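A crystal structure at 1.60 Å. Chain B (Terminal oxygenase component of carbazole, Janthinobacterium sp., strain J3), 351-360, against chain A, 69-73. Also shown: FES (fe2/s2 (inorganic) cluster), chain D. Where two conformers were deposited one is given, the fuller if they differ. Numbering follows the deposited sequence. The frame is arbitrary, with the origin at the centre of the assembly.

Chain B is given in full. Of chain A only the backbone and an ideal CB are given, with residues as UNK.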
ATOM      1  N   VAL B 351     -13.081  21.233  -2.394  1.00 13.29           N
ATOM      2  CA  VAL B 351     -13.751  21.921  -3.532  0.50 14.57           C
ATOM      3  C   VAL B 351     -15.191  21.438  -3.676  1.00 14.59           C
ATOM      4  O   VAL B 351     -16.037  22.225  -3.997  1.00 17.36           O
ATOM      5  CB  VAL B 351     -13.007  21.718  -4.856  0.50 15.22           C
ATOM      6  CG1 VAL B 351     -13.716  22.482  -5.966  0.50 15.75           C
ATOM      7  CG2 VAL B 351     -11.555  22.129  -4.739  0.50 15.80           C
ATOM      8  N   ASN B 352     -15.436  20.164  -3.429  1.00 13.37           N
ATOM      9  CA  ASN B 352     -16.699  19.529  -3.876  1.00 12.83           C
ATOM     10  C   ASN B 352     -17.762  19.471  -2.767  1.00 12.19           C
ATOM     11  O   ASN B 352     -18.948  19.218  -3.082  1.00 13.55           O
ATOM     12  CB  ASN B 352     -16.392  18.131  -4.349  1.00 15.89           C
ATOM     13  CG  ASN B 352     -15.726  18.123  -5.713  1.00 18.85           C
ATOM     14  OD1 ASN B 352     -15.175  17.091  -6.093  1.00 24.82           O
ATOM     15  ND2 ASN B 352     -15.886  19.219  -6.446  1.00 18.49           N
ATOM     16  N   GLU B 353     -17.372  19.715  -1.524  1.00 11.26           N
ATOM     17  CA  GLU B 353     -18.338  19.804  -0.408  1.00 12.11           C
ATOM     18  C   GLU B 353     -19.413  20.857  -0.707  1.00 11.99           C
ATOM     19  O   GLU B 353     -19.132  21.889  -1.413  1.00 11.62           O
ATOM     20  CB  GLU B 353     -17.622  20.127   0.895  1.00 11.73           C
ATOM     21  CG  GLU B 353     -17.010  21.499   0.943  1.00 11.85           C
ATOM     22  CD  GLU B 353     -16.149  21.906   2.116  1.00 11.96           C
ATOM     23  OE1 GLU B 353     -15.717  21.031   2.926  1.00 12.87           O
ATOM     24  OE2 GLU B 353     -15.892  23.170   2.221  1.00 12.98           O
ATOM     25  N   ILE B 354     -20.609  20.627  -0.231  1.00 11.48           N
ATOM     26  CA  ILE B 354     -21.682  21.647  -0.267  1.00 11.68           C
ATOM     27  C   ILE B 354     -22.063  21.989   1.159  1.00 12.05           C
ATOM     28  O   ILE B 354     -22.710  21.180   1.877  1.00 12.29           O
ATOM     29  CB  ILE B 354     -22.867  21.155  -1.094  1.00 13.02           C
ATOM     30  CG1 ILE B 354     -22.430  20.747  -2.511  1.00 14.68           C
ATOM     31  CG2 ILE B 354     -23.953  22.248  -1.043  1.00 13.42           C
ATOM     32  CD1 ILE B 354     -23.517  20.132  -3.318  1.00 16.84           C
ATOM     33  N   LEU B 355     -21.660  23.156   1.599  1.00 13.17           N
ATOM     34  CA  LEU B 355     -21.887  23.582   2.986  1.00 13.54           C
ATOM     35  C   LEU B 355     -23.289  24.156   3.150  1.00 13.90           C
ATOM     36  O   LEU B 355     -23.891  24.578   2.169  1.00 15.69           O
ATOM     37  CB  LEU B 355     -20.837  24.624   3.350  1.00 13.73           C
ATOM     38  CG  LEU B 355     -19.396  24.103   3.289  1.00 13.69           C
ATOM     39  CD1 LEU B 355     -18.440  25.123   3.875  1.00 16.76           C
ATOM     40  CD2 LEU B 355     -19.216  22.756   3.989  1.00 14.07           C
ATOM     41  N   PHE B 356     -23.774  24.145   4.382  1.00 11.78           N
ATOM     42  CA  PHE B 356     -25.033  24.838   4.754  1.00 10.88           C
ATOM     43  C   PHE B 356     -24.787  25.760   5.939  1.00 11.31           C
ATOM     44  O   PHE B 356     -23.667  26.023   6.311  1.00 11.61           O
ATOM     45  CB  PHE B 356     -26.202  23.866   4.857  1.00 10.61           C
ATOM     46  CG  PHE B 356     -26.349  23.054   6.120  1.00 11.48           C
ATOM     47  CD1 PHE B 356     -25.223  22.583   6.790  1.00 12.35           C
ATOM     48  CD2 PHE B 356     -27.589  22.684   6.598  1.00 11.59           C
ATOM     49  CE1 PHE B 356     -25.327  21.765   7.911  1.00 11.43           C
ATOM     50  CE2 PHE B 356     -27.692  21.867   7.710  1.00 12.46           C
ATOM     51  CZ  PHE B 356     -26.570  21.393   8.364  1.00 12.75           C
ATOM     52  N   GLU B 357     -25.878  26.355   6.438  1.00 11.68           N
ATOM     53  CA  GLU B 357     -25.765  27.567   7.255  1.00 12.57           C
ATOM     54  C   GLU B 357     -24.887  27.363   8.495  1.00 13.81           C
ATOM     55  O   GLU B 357     -24.049  28.257   8.793  1.00 14.07           O
ATOM     56  CB  GLU B 357     -27.173  28.041   7.607  1.00 13.91           C
ATOM     57  CG  GLU B 357     -27.904  28.618   6.430  1.00 15.83           C
ATOM     58  CD  GLU B 357     -28.650  27.675   5.505  1.00 18.13           C
ATOM     59  OE1 GLU B 357     -28.540  26.446   5.709  1.00 15.56           O
ATOM     60  OE2 GLU B 357     -29.431  28.173   4.636  1.00 16.91           O
ATOM     61  N   SER B 358     -25.093  26.282   9.263  1.00 12.94           N
ATOM     62  CA  SER B 358     -24.329  26.041  10.503  1.00 12.59           C
ATOM     63  C   SER B 358     -22.843  25.877  10.206  1.00 12.94           C
ATOM     64  O   SER B 358     -22.053  26.090  11.101  1.00 14.91           O
ATOM     65  CB  SER B 358     -24.863  24.871  11.287  1.00 13.88           C
ATOM     66  OG  SER B 358     -24.779  23.697  10.533  1.00 13.91           O
ATOM     67  N   ASP B 359     -22.470  25.641   8.967  1.00 12.77           N
ATOM     68  CA  ASP B 359     -21.052  25.541   8.586  1.00 11.65           C
ATOM     69  C   ASP B 359     -20.372  26.909   8.588  1.00 13.14           C
ATOM     70  O   ASP B 359     -19.130  26.952   8.446  1.00 12.98           O
ATOM     71  CB  ASP B 359     -20.866  24.851   7.245  1.00 12.17           C
ATOM     72  CG  ASP B 359     -21.304  23.399   7.265  1.00 12.24           C
ATOM     73  OD1 ASP B 359     -21.040  22.713   8.302  1.00 14.96           O
ATOM     74  OD2 ASP B 359     -21.867  22.958   6.243  1.00 10.49           O
ATOM     75  N   GLU B 360     -21.116  27.990   8.819  1.00 14.55           N
ATOM     76  CA  GLU B 360     -20.469  29.317   9.035  1.00 16.58           C
ATOM     77  C   GLU B 360     -19.415  29.200  10.142  1.00 15.10           C
ATOM     78  O   GLU B 360     -18.368  29.819  10.020  1.00 14.25           O
ATOM     79  CB  GLU B 360     -21.537  30.370   9.394  1.00 18.83           C
ATOM     80  CG  GLU B 360     -20.942  31.726   9.767  1.00 26.00           C
ATOM     81  CD  GLU B 360     -21.996  32.817  10.006  1.00 31.30           C
ATOM     82  OE1 GLU B 360     -21.686  33.846  10.672  1.00 37.48           O
ATOM     83  OE2 GLU B 360     -23.142  32.640   9.545  1.00 33.85           O
TER
ATOM     84  N   UNK A  69     -22.957  11.498   0.571  1.00  9.34           N
ATOM     85  CA  UNK A  69     -23.726  12.690   0.961  1.00  9.21           C
ATOM     86  C   UNK A  69     -23.204  13.935   0.208  1.00  9.49           C
ATOM     87  O   UNK A  69     -21.990  14.118   0.098  1.00  9.67           O
ATOM     88  CB  UNK A  69     -23.641  12.907   2.473  1.00  9.21           C
ATOM     89  N   UNK A  70     -24.105  14.807  -0.231  1.00  8.86           N
ATOM     90  CA  UNK A  70     -23.736  16.097  -0.886  1.00  9.43           C
ATOM     91  C   UNK A  70     -22.980  17.025   0.056  1.00 10.01           C
ATOM     92  O   UNK A  70     -22.270  17.917  -0.407  1.00 10.93           O
ATOM     93  CB  UNK A  70     -24.988  16.814  -1.395  1.00  9.43           C
ATOM     94  N   UNK A  71     -23.184  16.903   1.358  1.00  8.86           N
ATOM     95  CA  UNK A  71     -22.691  17.875   2.352  1.00  9.43           C
ATOM     96  C   UNK A  71     -21.173  17.668   2.578  1.00 10.44           C
ATOM     97  O   UNK A  71     -20.358  18.457   2.082  1.00 11.28           O
ATOM     98  CB  UNK A  71     -23.454  17.730   3.670  1.00  9.43           C
ATOM     99  N   UNK A  72     -20.803  16.632   3.340  1.00 10.39           N
ATOM    100  CA  UNK A  72     -19.376  16.365   3.683  1.00  9.84           C
ATOM    101  C   UNK A  72     -18.888  15.068   3.036  1.00  9.76           C
ATOM    102  O   UNK A  72     -17.789  14.586   3.378  1.00 11.06           O
ATOM    103  CB  UNK A  72     -19.193  16.281   5.200  1.00  9.84           C
ATOM    104  N   UNK A  73     -19.643  14.466   2.132  1.00  8.85           N
ATOM    105  CA  UNK A  73     -19.164  13.357   1.293  1.00  8.68           C
ATOM    106  C   UNK A  73     -18.971  12.043   2.006  1.00  8.60           C
ATOM    107  O   UNK A  73     -18.220  11.199   1.516  1.00  9.86           O
ATOM    108  CB  UNK A  73     -17.835  13.748   0.644  1.00  8.68           C
TER
HETATM  109 FE1  FES D 401     -24.434  14.005   5.329  1.00  9.48          FE
HETATM  110 FE2  FES D 401     -23.624  16.221   6.654  1.00  9.30          FE
HETATM  111  S1  FES D 401     -25.720  15.497   6.338  1.00  9.72           S
HETATM  112  S2  FES D 401     -22.320  14.682   5.673  1.00  9.45           S

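Position 69 has nothing of chain B within 5.5 Å of its ideal CB, so the partner chain places no demand on it. The cluster does: the CB points toward FES FE1, and a side chain with a metal-binding atom close to the backbone would suit, cysteine above all for an iron–sulfur centre. The residue is A:Cys69, whose SG lies 2.4 Å from FES FE1. A:Cys69 SG also accepts a hydrogen bond from the backbone N of position 71, at 3.6 Å.

At position 70 the CB points sideways, 4.1 Å from B:Ile354 CD1. Chain B offers an aliphatic surface here and no charge close by, so leucine, isoleucine, valine or methionine would all be reasonable. The deposited A:Leu70, with chi1 in m and chi2 in t, packs its CB 4.2 Å from B:Ile354 CD1. Its carbonyl would serve with any side chain: B:Ile354 N lies 3.2 Å from A:Leu70 O in a weak hydrogen bond, and water 1 donates to both A:Leu70 O and B:Asn352 O, at 2.7 Å each.

Position 71 has two neighbours to satisfy. Its CB heads away from chain B overall, toward FES FE2, yet sits 4.0 Å from B:Ile354 O; beyond it B:Asp359 presents a carboxylate beside the ring of B:Phe356. Cysteine could bind iron but is too short to reach the carboxylate as well. A ring with a nitrogen for each task suits best, and the residue is A:His71. ND1 binds FES FE2 at 2.1 Å, while NE2 donates to B:Asp359 OD2 at 2.8 Å. B:Asp359 OD2 also accepts from the backbone N of B:Phe356, at 2.9 Å, which helps fix the carboxylate. The edge of the B:Phe356 ring meets the imidazole face, with centroids 4.9 Å apart and planes at 72°. The backbone joins in, as B:Ile354 N donates to A:His71 O at 3.2 Å.

From position 72 the CB again points away, with no chain B atom within 5.5 Å. B:Glu353 and B:Asp359 nevertheless make the surroundings acidic, favouring a long, flexible cation, lysine or arginine. A:Arg72, with its first three chi angles in m, folds back so that CD lies 4.0 Å from B:Leu355 CD2. NE stands 3.8 Å from B:Glu353 OE1, a long salt bridge of charges alone, since the oxygen lies well out of the guanidinium plane. NH1 donates to water 2 at 2.9 Å, and this water donates to B:Asp359 OD1 at 2.7 Å.

Position 73 has phi/psi of 72/24, and positive phi by itself favours glycine; A:Gly73 fits.

Chain A, residues 69-73: CLHRG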
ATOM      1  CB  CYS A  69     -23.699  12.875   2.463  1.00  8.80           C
ATOM      2  SG  CYS A  69     -24.845  14.167   3.002  1.00  9.62           S
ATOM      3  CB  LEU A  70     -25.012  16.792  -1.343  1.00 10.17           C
ATOM      4  CG  LEU A  70     -25.771  16.116  -2.457  1.00 11.12           C
ATOM      5  CD1 LEU A  70     -26.995  16.956  -2.846  1.00 12.53           C
ATOM      6  CD2 LEU A  70     -24.916  15.778  -3.658  1.00 12.23           C
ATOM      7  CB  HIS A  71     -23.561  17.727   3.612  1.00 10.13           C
ATOM      8  CG  HIS A  71     -23.158  18.608   4.709  1.00  9.64           C
ATOM      9  ND1 HIS A  71     -23.227  18.174   6.019  1.00  9.51           N
ATOM     10  CD2 HIS A  71     -22.683  19.871   4.707  1.00  9.54           C
ATOM     11  CE1 HIS A  71     -22.830  19.157   6.811  1.00  9.26           C
ATOM     12  NE2 HIS A  71     -22.500  20.251   5.994  1.00  8.57           N
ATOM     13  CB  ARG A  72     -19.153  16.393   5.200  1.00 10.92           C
ATOM     14  CG  ARG A  72     -19.607  17.683   5.874  1.00 11.14           C
ATOM     15  CD  ARG A  72     -18.987  18.986   5.397  1.00 11.23           C
ATOM     16  NE  ARG A  72     -17.530  18.924   5.469  1.00 13.07           N
ATOM     17  CZ  ARG A  72     -16.792  19.162   6.537  1.00 13.57           C
ATOM     18  NH1 ARG A  72     -17.357  19.596   7.644  1.00 15.78           N
ATOM     19  NH2 ARG A  72     -15.490  19.027   6.445  1.00 15.18           N
TER
HETATM   20  O   HOH W   1     -20.916  17.396  -2.688  1.00 13.76           O
HETATM   21  O   HOH W   2     -20.042  20.183   8.420  1.00 15.03           O
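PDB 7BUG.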